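Local coordinates for protein fluvirucin B1 DH domain from module 1 (Actinomadura vulgaris, PDB 6OBV) that probably removes water from a beta-hydroxyacyl chain carried on acyl carrier protein, giving the alpha,beta-unsaturated intermediate in module 1 of fluvirucin B1 polyketide assembly, at residues P96-L101 against G149-T154; A105-E110 against T144-G149; G203-A208 against R266-P271; L248-N253 against S294-P299. One frame throughout, in Å; residues are numbered along the deposited sequence.

Interaction 1. Residues P96-L101 against G149-T154; sequences PVLEEL and GTLTAT
Val97 and Thr152 stand side by side and point the same way on one face of an antiparallel strand pair, whereas Leu98 and Leu151 meet on the other face. The pair, 97-101 with 149-152, is part of the double-hotdog fold of polyketide synthase dehydratases, and a classic beta bulge interrupts it where Glu99 and Glu100 both face Thr150. With its OG1 anti to the backbone N (chi1 -176°), Thr152 turns CG2 toward Val97, 3.7 Å from Val97 CG1. The two leucines cross obliquely, Leu98 CD1 lying 3.9 Å from Leu151 CD2, and Leu98 also packs on Val87 of helix 79-92. Glu99 behaves differently because the bulge turns its side chain toward the partner strand: it runs out extended alongside Thr150, bringing OE2 to 3.4 Å from Thr150 CG2, and crosses Thr152 at about a right angle. Its carboxylate is held by a salt bridge to Arg129. Thr150 O serves both bulge residues, accepting from Glu100 N at 3.2 Å in its carbonyl plane, on a lone pair, and only weakly from Glu99 N. Glu100 O in turn takes Thr150 N at 2.9 Å, which closes the bulge. At the far end of the pair, the hydroxyls Thr152 OG1 and Thr154 OG1 share a hydrogen bond of 2.9 Å, and Thr154 O lies 3.3 Å from Val97 CG2.

Interaction 2. Residues A105-E110 against T144-G149; sequences APLVIE and TRHAAG
The imidazole of His146 donates a short, nearly straight hydrogen bond through ND1 to Ala105 O, 2.6 Å long with an angle of 165° at the hydrogen. The oxygen lies almost exactly in the ring plane, but seen from the carbonyl the donor stands well above the C=O plane, away from a lone-pair direction. Next along the same edge, Pro106 O comes within 3.1 Å of His146 CE1. The two faces of the ring are both packed. Leu107 lays its CB over one of them, 3.7 Å from the ring centroid in a CH-pi contact; on the opposite face Thr144 CG2 sits toward the rim. With CG beside the backbone N (chi1 -67°), the ring reaches out from strand 144-152 to the loop 105-110. That strand carries a classic beta bulge here, His146 and Ala147 both facing Val134, within the double-hotdog fold of the dehydratase. A water completes the junction by donating to Ala105 O at 2.7 Å and to His146 O at 2.8 Å, which gives Ala105 O two donors. Further out, Ala105 CB rests 3.7 Å from Arg145 O and 4.0 Å from Thr144 CG2. The loop is itself placed by backbone bonding of Leu107 with Phe77 and by the Leu107 side chain packing on Phe82 of helix 79-92. On the strand, Arg145 starts out away from the loop, and its guanidinium forms a salt bridge with Glu104, the residue directly before Ala105.

Interaction 3. Residues G203-A208 against R266-P271; sequences GNEVFA and RVHAQP
Val206 and Ala269 exchange two backbone hydrogen bonds, each 3.0 Å, from Val206 N to Ala269 O and from Ala269 N to Val206 O. Ala208 and Val267 repeat the exchange two residues on, so strands 205-208 and 266-271 form a regular antiparallel ladder in the part of the double-hotdog fold built from the later half of the chain. Between these two hydrogen-bonded pairs, the non-hydrogen-bonded pair Phe207 and His268 sends its rings out side by side on one face. Their planes are nearly parallel, 15° apart, but slid so far that the rings barely overlap; it is Phe207 CE1 that sits over the imidazole, toward its rim and 3.1 Å from His268 ND1. Glu205 approaches the edge of that imidazole with its carboxylate turned almost perpendicular, OE1 lying 3.8 Å from His268 CE1, while a salt bridge ties the same oxygen to Arg202. On the other sheet face Val206 and Ala208 both touch Ala236. There Ala208 CB meets Val267 CB at 4.0 Å. Where the ladder ends, Asn204 O lies 3.4 Å from Pro271 CD.

Interaction 4. Residues L248-N253 against S294-P299; sequences LPFAWN and SLISRP
Phe250 N and Ala251 N both donate to Ile296 O, at 2.8 and 3.1 Å, which makes a classic beta bulge in the antiparallel pairing of 248-253 with 294-299. Ala251 O returns the bond by accepting Ile296 N at 2.9 Å. On either side of the bulge the backbone bonds come as reciprocal pairs, Leu248 with Arg298 and Asn253 with Ser294. Pro249 has no N-H to offer and stands opposite Ser297 at a non-hydrogen-bonded position. A water gathers the polar groups at the Asn253 end: it probably donates to Asn253 OD1 at 2.6 Å, bonds Ser294 OG at 3.0 Å and reaches Ala251 O only weakly. The outer backbone edges are also engaged, since Phe250 and Trp252 bond with Leu103 and Leu101 of strand 97-103, and Leu295 with Thr277.

The apolar contact centres on Leu295, which lies alongside Trp252. Its CG is anti to the backbone N (chi1 167°), and CD1 comes down over the indole, 3.7 Å from the centroid of the six-membered ring and 12° off its normal. The same methyl touches Pro249 CB, and the indole packs on Val83 of helix 79-92. Phe250, turned toward the partner strand by the bulge, meets Arg298 CG with its CB at 3.5 Å, although the arginine is poorly ordered. Antiparallel strands that curl round a helix, with side chains such as Trp252 packed on it, belong to the hotdog fold, which polyketide synthase dehydratases have in duplicate.

Overall arrangement
Interactions 1, 3 and 4 pair strands of the double hotdog, and interaction 2 ties a loop to one of its strands. Interactions 1 and 2 share strand 144-152 and Gly149, with interaction 2 nested along the chain inside the loop that interaction 1 closes. Interaction 1 continues directly into interaction 4, because strands 97-103 and 247-257 are neighbours and the two contacts touch there; this seam joins the strands of the earlier and later halves of the chain. Interaction 3 lies beyond interaction 4, its centre about 16 Å away, and their segments alternate in sequence. The centres of interactions 2 and 3, about 29 Å apart, fall on opposite sides of the chain's centre, so the contacts reach to both sides of the domain.

Interaction 1. Residues P96-L101 against G149-T154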
loop_
_atom_site.group_PDB
_atom_site.type_symbol
_atom_site.label_atom_id
_atom_site.label_comp_id
_atom_site.label_asym_id
_atom_site.label_seq_id
_atom_site.Cartn_x
_atom_site.Cartn_y
_atom_site.Cartn_z
ATOM N N PRO A 96 17.557 -9.704 -3.062
ATOM C CA PRO A 96 17.850 -9.788 -1.622
ATOM C C PRO A 96 19.051 -8.981 -1.159
ATOM O O PRO A 96 19.128 -8.695 0.043
ATOM C CB PRO A 96 18.082 -11.293 -1.400
ATOM C CG PRO A 96 18.584 -11.782 -2.736
ATOM C CD PRO A 96 17.836 -10.969 -3.769
ATOM N N VAL A 97 19.962 -8.597 -2.063
ATOM C CA VAL A 97 21.252 -8.018 -1.699
ATOM C C VAL A 97 21.141 -6.501 -1.593
ATOM O O VAL A 97 20.725 -5.828 -2.545
ATOM C CB VAL A 97 22.330 -8.422 -2.716
ATOM C CG1 VAL A 97 23.664 -7.717 -2.411
ATOM C CG2 VAL A 97 22.497 -9.947 -2.701
ATOM N N LEU A 98 21.540 -5.962 -0.443
ATOM C CA LEU A 98 21.553 -4.517 -0.207
ATOM C C LEU A 98 22.870 -3.946 -0.715
ATOM O O LEU A 98 23.867 -3.882 0.006
ATOM C CB LEU A 98 21.369 -4.223 1.272
ATOM C CG LEU A 98 21.183 -2.752 1.610
ATOM C CD1 LEU A 98 20.122 -2.160 0.708
ATOM C CD2 LEU A 98 20.789 -2.635 3.084
ATOM N N GLU A 99 22.880 -3.534 -1.986
ATOM C CA GLU A 99 24.112 -3.040 -2.591
ATOM C C GLU A 99 24.611 -1.781 -1.884
ATOM O O GLU A 99 25.810 -1.614 -1.658
ATOM C CB GLU A 99 23.867 -2.781 -4.077
ATOM C CG GLU A 99 24.952 -2.029 -4.820
ATOM C CD GLU A 99 24.589 -1.841 -6.287
ATOM O OE1 GLU A 99 24.665 -2.825 -7.049
ATOM O OE2 GLU A 99 24.205 -0.721 -6.680
ATOM N N GLU A 100 23.703 -0.901 -1.500
ATOM C CA GLU A 100 24.069 0.363 -0.881
ATOM C C GLU A 100 22.866 0.849 -0.079
ATOM O O GLU A 100 21.726 0.690 -0.517
ATOM C CB GLU A 100 24.485 1.380 -1.955
ATOM C CG GLU A 100 25.186 2.618 -1.444
ATOM C CD GLU A 100 24.209 3.679 -0.984
ATOM O OE1 GLU A 100 24.547 4.438 -0.043
ATOM O OE2 GLU A 100 23.097 3.740 -1.561
ATOM N N LEU A 101 23.113 1.407 1.107
ATOM C CA LEU A 101 22.070 2.142 1.829
ATOM C C LEU A 101 22.718 3.288 2.607
ATOM O O LEU A 101 23.697 3.074 3.330
ATOM C CB LEU A 101 21.295 1.221 2.773
ATOM C CG LEU A 101 20.029 1.705 3.492
ATOM C CD1 LEU A 101 18.807 1.596 2.591
ATOM C CD2 LEU A 101 19.781 0.884 4.736
ATOM N N GLY A 149 18.623 3.654 -0.869
ATOM C CA GLY A 149 19.736 2.945 -1.467
ATOM C C GLY A 149 19.370 2.101 -2.661
ATOM O O GLY A 149 18.493 2.480 -3.444
ATOM N N THR A 150 20.039 0.953 -2.809
ATOM C CA THR A 150 19.905 0.119 -3.994
ATOM C C THR A 150 19.994 -1.351 -3.620
ATOM O O THR A 150 20.908 -1.770 -2.895
ATOM C CB THR A 150 20.982 0.465 -5.023
ATOM O OG1 THR A 150 20.789 1.811 -5.465
ATOM C CG2 THR A 150 20.892 -0.463 -6.211
ATOM N N LEU A 151 19.034 -2.119 -4.115
ATOM C CA LEU A 151 19.024 -3.567 -4.024
ATOM C C LEU A 151 19.457 -4.168 -5.352
ATOM O O LEU A 151 19.189 -3.610 -6.419
ATOM C CB LEU A 151 17.629 -4.071 -3.658
ATOM C CG LEU A 151 17.108 -3.568 -2.310
ATOM C CD1 LEU A 151 15.563 -3.478 -2.281
ATOM C CD2 LEU A 151 17.638 -4.470 -1.193
ATOM N N THR A 152 20.137 -5.314 -5.276
ATOM C CA THR A 152 20.556 -6.068 -6.448
ATOM C C THR A 152 20.305 -7.545 -6.173
ATOM O O THR A 152 20.051 -7.949 -5.037
ATOM C CB THR A 152 22.038 -5.808 -6.808
ATOM O OG1 THR A 152 22.376 -6.503 -8.013
ATOM C CG2 THR A 152 22.983 -6.280 -5.705
ATOM N N ALA A 153 20.329 -8.351 -7.230
ATOM C CA ALA A 153 20.312 -9.796 -7.051
ATOM C C ALA A 153 21.712 -10.388 -7.036
ATOM O O ALA A 153 21.870 -11.558 -6.667
ATOM C CB ALA A 153 19.483 -10.461 -8.145
ATOM N N THR A 154 22.723 -9.609 -7.416
ATOM C CA THR A 154 24.096 -10.093 -7.470
ATOM C C THR A 154 24.593 -10.431 -6.068
ATOM O O THR A 154 24.621 -9.569 -5.182
ATOM C CB THR A 154 25.006 -9.049 -8.117
ATOM O OG1 THR A 154 24.299 -8.367 -9.158
ATOM C CG2 THR A 154 26.226 -9.724 -8.718
#

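Interaction 2. Residues A105-E110 against T144-G149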
loop_
_atom_site.group_PDB
_atom_site.type_symbol
_atom_site.label_atom_id
_atom_site.label_comp_id
_atom_site.label_asym_id
_atom_site.label_seq_id
_atom_site.Cartn_x
_atom_site.Cartn_y
_atom_site.Cartn_z
ATOM N N ALA A 105 18.126 10.734 7.584
ATOM C CA ALA A 105 17.584 11.478 8.705
ATOM C C ALA A 105 17.347 10.503 9.849
ATOM O O ALA A 105 16.714 9.449 9.650
ATOM C CB ALA A 105 16.270 12.215 8.341
ATOM N N PRO A 106 17.844 10.796 11.041
ATOM C CA PRO A 106 17.527 9.950 12.188
ATOM C C PRO A 106 16.021 9.886 12.395
ATOM O O PRO A 106 15.283 10.812 12.043
ATOM C CB PRO A 106 18.241 10.645 13.352
ATOM C CG PRO A 106 18.658 11.987 12.819
ATOM C CD PRO A 106 18.812 11.853 11.365
ATOM N N LEU A 107 15.573 8.746 12.922
ATOM C CA LEU A 107 14.178 8.504 13.284
ATOM C C LEU A 107 14.115 8.469 14.803
ATOM O O LEU A 107 14.591 7.510 15.425
ATOM C CB LEU A 107 13.667 7.192 12.685
ATOM C CG LEU A 107 12.347 6.648 13.246
ATOM C CD1 LEU A 107 11.199 7.689 13.175
ATOM C CD2 LEU A 107 11.965 5.362 12.538
ATOM N N VAL A 108 13.577 9.537 15.394
ATOM C CA VAL A 108 13.360 9.614 16.833
ATOM C C VAL A 108 12.050 8.910 17.162
ATOM O O VAL A 108 11.025 9.143 16.504
ATOM C CB VAL A 108 13.324 11.082 17.300
ATOM C CG1 VAL A 108 12.734 11.191 18.683
ATOM C CG2 VAL A 108 14.707 11.706 17.275
ATOM N N ILE A 109 12.072 8.058 18.185
ATOM C CA ILE A 109 10.861 7.434 18.710
ATOM C C ILE A 109 10.427 8.211 19.936
ATOM O O ILE A 109 11.120 8.195 20.958
ATOM C CB ILE A 109 11.081 5.960 19.087
ATOM C CG1 ILE A 109 11.804 5.184 17.982
ATOM C CG2 ILE A 109 9.732 5.349 19.460
ATOM C CD1 ILE A 109 10.967 4.896 16.760
ATOM N N GLU A 110 9.266 8.853 19.868
ATOM C CA GLU A 110 8.805 9.714 20.952
ATOM C C GLU A 110 7.904 8.908 21.886
ATOM O O GLU A 110 6.707 8.756 21.634
ATOM C CB GLU A 110 8.084 10.935 20.391
ATOM C CG GLU A 110 8.054 12.119 21.347
ATOM C CD GLU A 110 9.444 12.499 21.860
ATOM O OE1 GLU A 110 10.329 12.808 21.027
ATOM O OE2 GLU A 110 9.641 12.492 23.101
ATOM N N THR A 144 8.853 11.354 6.516
ATOM C CA THR A 144 10.262 11.708 6.419
ATOM C C THR A 144 10.995 10.515 5.837
ATOM O O THR A 144 10.780 9.380 6.278
ATOM C CB THR A 144 10.837 12.067 7.789
ATOM O OG1 THR A 144 10.123 13.186 8.311
ATOM C CG2 THR A 144 12.342 12.410 7.703
ATOM N N ARG A 145 11.845 10.766 4.844
ATOM C CA ARG A 145 12.707 9.723 4.322
ATOM C C ARG A 145 13.924 9.545 5.227
ATOM O O ARG A 145 14.639 10.502 5.515
ATOM C CB ARG A 145 13.146 10.051 2.892
ATOM C CG ARG A 145 13.604 8.804 2.140
ATOM C CD ARG A 145 13.957 9.089 0.703
ATOM N NE ARG A 145 15.075 10.012 0.576
ATOM C CZ ARG A 145 15.676 10.286 -0.578
ATOM N NH1 ARG A 145 15.265 9.704 -1.700
ATOM N NH2 ARG A 145 16.687 11.139 -0.610
ATOM N N HIS A 146 14.144 8.315 5.689
ATOM C CA HIS A 146 15.229 8.032 6.621
ATOM C C HIS A 146 16.378 7.259 6.000
ATOM O O HIS A 146 17.470 7.236 6.575
ATOM C CB HIS A 146 14.689 7.248 7.832
ATOM C CG HIS A 146 13.743 8.045 8.685
ATOM N ND1 HIS A 146 14.167 9.066 9.502
ATOM C CD2 HIS A 146 12.395 7.987 8.824
ATOM C CE1 HIS A 146 13.126 9.597 10.119
ATOM N NE2 HIS A 146 12.038 8.959 9.721
ATOM N N ALA A 147 16.168 6.634 4.850
ATOM C CA ALA A 147 17.145 5.713 4.289
ATOM C C ALA A 147 16.834 5.571 2.811
ATOM O O ALA A 147 15.663 5.523 2.418
ATOM C CB ALA A 147 17.091 4.344 4.982
ATOM N N ALA A 148 17.874 5.538 1.995
ATOM C CA ALA A 148 17.696 5.357 0.564
ATOM C C ALA A 148 18.882 4.572 0.051
ATOM O O ALA A 148 20.014 4.793 0.495
ATOM C CB ALA A 148 17.596 6.693 -0.178
ATOM N N GLY A 149 18.623 3.654 -0.869
ATOM C CA GLY A 149 19.736 2.945 -1.467
ATOM C C GLY A 149 19.370 2.101 -2.661
ATOM O O GLY A 149 18.493 2.480 -3.444
HETATM O O HOH W 1 18.399 7.374 9.246
#

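Interaction 3. Residues G203-A208 against R266-P271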
loop_
_atom_site.group_PDB
_atom_site.type_symbol
_atom_site.label_atom_id
_atom_site.label_comp_id
_atom_site.label_asym_id
_atom_site.label_seq_id
_atom_site.Cartn_x
_atom_site.Cartn_y
_atom_site.Cartn_z
ATOM N N GLY A 203 46.008 -7.859 15.584
ATOM C CA GLY A 203 46.348 -6.742 14.715
ATOM C C GLY A 203 45.257 -5.691 14.782
ATOM O O GLY A 203 44.742 -5.368 15.858
ATOM N N ASN A 204 44.856 -5.171 13.625
ATOM C CA ASN A 204 43.747 -4.222 13.587
ATOM C C ASN A 204 42.385 -4.889 13.336
ATOM O O ASN A 204 41.449 -4.211 12.897
ATOM C CB ASN A 204 44.008 -3.134 12.540
ATOM C CG ASN A 204 44.210 -3.696 11.138
ATOM O OD1 ASN A 204 43.822 -4.833 10.836
ATOM N ND2 ASN A 204 44.822 -2.893 10.270
ATOM N N GLU A 205 42.253 -6.188 13.625
ATOM C CA GLU A 205 40.999 -6.922 13.495
ATOM C C GLU A 205 40.426 -7.253 14.869
ATOM O O GLU A 205 41.164 -7.482 15.831
ATOM C CB GLU A 205 41.193 -8.231 12.716
ATOM C CG GLU A 205 41.917 -8.053 11.398
ATOM C CD GLU A 205 42.318 -9.368 10.755
ATOM O OE1 GLU A 205 42.456 -10.384 11.466
ATOM O OE2 GLU A 205 42.496 -9.384 9.523
ATOM N N VAL A 206 39.104 -7.321 14.939
ATOM C CA VAL A 206 38.382 -7.676 16.153
ATOM C C VAL A 206 37.494 -8.881 15.871
ATOM O O VAL A 206 36.878 -8.986 14.803
ATOM C CB VAL A 206 37.523 -6.510 16.681
ATOM C CG1 VAL A 206 36.922 -6.854 18.044
ATOM C CG2 VAL A 206 38.343 -5.262 16.768
ATOM N N PHE A 207 37.402 -9.763 16.854
ATOM C CA PHE A 207 36.492 -10.886 16.838
ATOM C C PHE A 207 35.580 -10.769 18.050
ATOM O O PHE A 207 36.027 -10.385 19.137
ATOM C CB PHE A 207 37.269 -12.185 16.866
ATOM C CG PHE A 207 38.233 -12.323 15.740
ATOM C CD1 PHE A 207 37.809 -12.805 14.500
ATOM C CD2 PHE A 207 39.568 -11.982 15.905
ATOM C CE1 PHE A 207 38.698 -12.919 13.433
ATOM C CE2 PHE A 207 40.471 -12.104 14.845
ATOM C CZ PHE A 207 40.034 -12.574 13.608
ATOM N N ALA A 208 34.305 -11.090 17.871
ATOM C CA ALA A 208 33.325 -10.888 18.926
ATOM C C ALA A 208 32.334 -12.035 18.928
ATOM O O ALA A 208 32.094 -12.687 17.907
ATOM C CB ALA A 208 32.568 -9.561 18.760
ATOM N N ARG A 266 28.897 -14.932 15.808
ATOM C CA ARG A 266 30.280 -14.501 15.844
ATOM C C ARG A 266 30.476 -13.368 14.844
ATOM O O ARG A 266 29.780 -13.288 13.828
ATOM C CB ARG A 266 31.213 -15.652 15.513
ATOM C CG ARG A 266 31.046 -16.890 16.384
ATOM C CD ARG A 266 31.704 -18.055 15.674
ATOM N NE ARG A 266 31.761 -19.253 16.488
ATOM C CZ ARG A 266 32.398 -20.359 16.123
ATOM N NH1 ARG A 266 33.032 -20.401 14.957
ATOM N NH2 ARG A 266 32.408 -21.414 16.924
ATOM N N VAL A 267 31.423 -12.483 15.142
ATOM C CA VAL A 267 31.651 -11.282 14.349
ATOM C C VAL A 267 33.131 -11.164 14.035
ATOM O O VAL A 267 33.981 -11.393 14.900
ATOM C CB VAL A 267 31.146 -10.024 15.080
ATOM C CG1 VAL A 267 31.308 -8.786 14.194
ATOM C CG2 VAL A 267 29.696 -10.208 15.471
ATOM N N HIS A 268 33.441 -10.826 12.789
ATOM C CA HIS A 268 34.810 -10.587 12.336
ATOM C C HIS A 268 34.835 -9.208 11.678
ATOM O O HIS A 268 34.358 -9.045 10.552
ATOM C CB HIS A 268 35.245 -11.690 11.375
ATOM C CG HIS A 268 36.632 -11.523 10.831
ATOM N ND1 HIS A 268 37.605 -10.781 11.467
ATOM C CD2 HIS A 268 37.210 -12.014 9.708
ATOM C CE1 HIS A 268 38.715 -10.811 10.754
ATOM N NE2 HIS A 268 38.501 -11.551 9.681
ATOM N N ALA A 269 35.375 -8.204 12.371
ATOM C CA ALA A 269 35.448 -6.850 11.829
ATOM C C ALA A 269 36.888 -6.459 11.551
ATOM O O ALA A 269 37.796 -6.763 12.334
ATOM C CB ALA A 269 34.826 -5.824 12.764
ATOM N N GLN A 270 37.092 -5.771 10.438
ATOM C CA GLN A 270 38.408 -5.252 10.100
ATOM C C GLN A 270 38.201 -3.985 9.292
ATOM O O GLN A 270 37.152 -3.814 8.667
ATOM C CB GLN A 270 39.230 -6.281 9.308
ATOM C CG GLN A 270 38.452 -6.917 8.198
ATOM C CD GLN A 270 39.023 -8.251 7.790
ATOM O OE1 GLN A 270 40.236 -8.453 7.822
ATOM N NE2 GLN A 270 38.152 -9.173 7.401
ATOM N N PRO A 271 39.176 -3.082 9.281
ATOM C CA PRO A 271 39.018 -1.889 8.448
ATOM C C PRO A 271 39.125 -2.257 6.977
ATOM O O PRO A 271 39.698 -3.283 6.597
ATOM C CB PRO A 271 40.174 -0.977 8.882
ATOM C CG PRO A 271 41.070 -1.819 9.790
ATOM C CD PRO A 271 40.562 -3.237 9.750
#

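Interaction 4. Residues L248-N253 against S294-P299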
loop_
_atom_site.group_PDB
_atom_site.type_symbol
_atom_site.label_atom_id
_atom_site.label_comp_id
_atom_site.label_asym_id
_atom_site.label_seq_id
_atom_site.Cartn_x
_atom_site.Cartn_y
_atom_site.Cartn_z
ATOM N N LEU A 248 27.374 7.094 14.721
ATOM C CA LEU A 248 26.319 6.164 14.338
ATOM C C LEU A 248 26.530 5.692 12.905
ATOM O O LEU A 248 27.096 6.424 12.090
ATOM C CB LEU A 248 24.929 6.808 14.445
ATOM C CG LEU A 248 24.533 7.386 15.803
ATOM C CD1 LEU A 248 23.186 8.096 15.690
ATOM C CD2 LEU A 248 24.492 6.286 16.840
ATOM N N PRO A 249 26.088 4.477 12.577
ATOM C CA PRO A 249 26.145 4.011 11.183
ATOM C C PRO A 249 25.537 5.026 10.228
ATOM O O PRO A 249 24.548 5.693 10.538
ATOM C CB PRO A 249 25.325 2.715 11.206
ATOM C CG PRO A 249 25.404 2.237 12.623
ATOM C CD PRO A 249 25.510 3.473 13.488
ATOM N N PHE A 250 26.135 5.138 9.050
ATOM C CA PHE A 250 25.674 6.130 8.097
ATOM C C PHE A 250 25.505 5.533 6.700
ATOM O O PHE A 250 24.461 5.731 6.067
ATOM C CB PHE A 250 26.636 7.319 8.083
ATOM C CG PHE A 250 26.404 8.275 6.951
ATOM C CD1 PHE A 250 25.268 9.066 6.915
ATOM C CD2 PHE A 250 27.332 8.390 5.921
ATOM C CE1 PHE A 250 25.053 9.955 5.860
ATOM C CE2 PHE A 250 27.127 9.262 4.866
ATOM C CZ PHE A 250 25.984 10.051 4.836
ATOM N N ALA A 251 26.503 4.796 6.203
ATOM C CA ALA A 251 26.441 4.235 4.852
ATOM C C ALA A 251 26.833 2.768 4.866
ATOM O O ALA A 251 27.838 2.390 5.485
ATOM C CB ALA A 251 27.349 5.000 3.886
ATOM N N TRP A 252 26.049 1.948 4.168
ATOM C CA TRP A 252 26.272 0.510 4.076
ATOM C C TRP A 252 26.519 0.137 2.622
ATOM O O TRP A 252 25.870 0.684 1.725
ATOM C CB TRP A 252 25.063 -0.263 4.603
ATOM C CG TRP A 252 24.626 0.134 5.994
ATOM C CD1 TRP A 252 23.987 1.284 6.362
ATOM C CD2 TRP A 252 24.782 -0.638 7.190
ATOM N NE1 TRP A 252 23.750 1.282 7.720
ATOM C CE2 TRP A 252 24.227 0.111 8.250
ATOM C CE3 TRP A 252 25.342 -1.892 7.468
ATOM C CZ2 TRP A 252 24.206 -0.353 9.562
ATOM C CZ3 TRP A 252 25.329 -2.348 8.777
ATOM C CH2 TRP A 252 24.763 -1.581 9.805
ATOM N N ASN A 253 27.457 -0.788 2.380
ATOM C CA ASN A 253 27.628 -1.363 1.049
ATOM C C ASN A 253 27.799 -2.864 1.143
ATOM O O ASN A 253 28.490 -3.362 2.032
ATOM C CB ASN A 253 28.820 -0.764 0.303
ATOM C CG ASN A 253 28.692 0.739 0.154
ATOM O OD1 ASN A 253 28.779 1.472 1.148
ATOM N ND2 ASN A 253 28.450 1.209 -1.079
ATOM N N SER A 294 31.090 -2.966 3.523
ATOM C CA SER A 294 31.590 -1.699 4.035
ATOM C C SER A 294 30.535 -1.023 4.886
ATOM O O SER A 294 29.376 -0.902 4.471
ATOM C CB SER A 294 31.995 -0.778 2.895
ATOM O OG SER A 294 32.410 0.460 3.407
ATOM N N LEU A 295 30.948 -0.553 6.060
ATOM C CA LEU A 295 30.099 0.276 6.907
ATOM C C LEU A 295 30.874 1.535 7.269
ATOM O O LEU A 295 31.990 1.447 7.788
ATOM C CB LEU A 295 29.658 -0.474 8.173
ATOM C CG LEU A 295 29.026 0.415 9.250
ATOM C CD1 LEU A 295 27.735 1.063 8.745
ATOM C CD2 LEU A 295 28.810 -0.360 10.542
ATOM N N ILE A 296 30.307 2.698 6.953
ATOM C CA ILE A 296 30.848 3.984 7.384
ATOM C C ILE A 296 29.964 4.514 8.502
ATOM O O ILE A 296 28.730 4.531 8.371
ATOM C CB ILE A 296 30.918 4.992 6.224
ATOM C CG1 ILE A 296 31.953 4.555 5.198
ATOM C CG2 ILE A 296 31.225 6.404 6.765
ATOM C CD1 ILE A 296 31.672 5.068 3.799
ATOM N N SER A 297 30.589 4.902 9.611
ATOM C CA SER A 297 29.950 5.591 10.722
ATOM C C SER A 297 30.272 7.084 10.652
ATOM O O SER A 297 31.269 7.490 10.051
ATOM C CB SER A 297 30.427 5.016 12.055
ATOM O OG SER A 297 29.741 3.811 12.349
ATOM N N ARG A 298 29.410 7.907 11.254
ATOM C CA ARG A 298 29.642 9.344 11.240
ATOM C C ARG A 298 29.498 9.901 12.651
ATOM O O ARG A 298 28.585 9.511 13.387
ATOM C CB ARG A 298 28.669 10.064 10.290
ATOM C CG ARG A 298 27.193 9.755 10.539
ATOM C CD ARG A 298 26.290 10.902 10.099
ATOM N NE ARG A 298 26.023 11.856 11.174
ATOM C CZ ARG A 298 26.177 13.175 11.064
ATOM N NH1 ARG A 298 26.604 13.712 9.930
ATOM N NH2 ARG A 298 25.901 13.963 12.088
ATOM N N PRO A 299 30.388 10.802 13.054
ATOM C CA PRO A 299 30.293 11.382 14.399
ATOM C C PRO A 299 29.002 12.179 14.571
ATOM O O PRO A 299 28.561 12.898 13.671
ATOM C CB PRO A 299 31.529 12.286 14.484
ATOM C CG PRO A 299 32.419 11.859 13.354
ATOM C CD PRO A 299 31.519 11.343 12.285
HETATM O O HOH W 2 29.820 2.013 3.449
#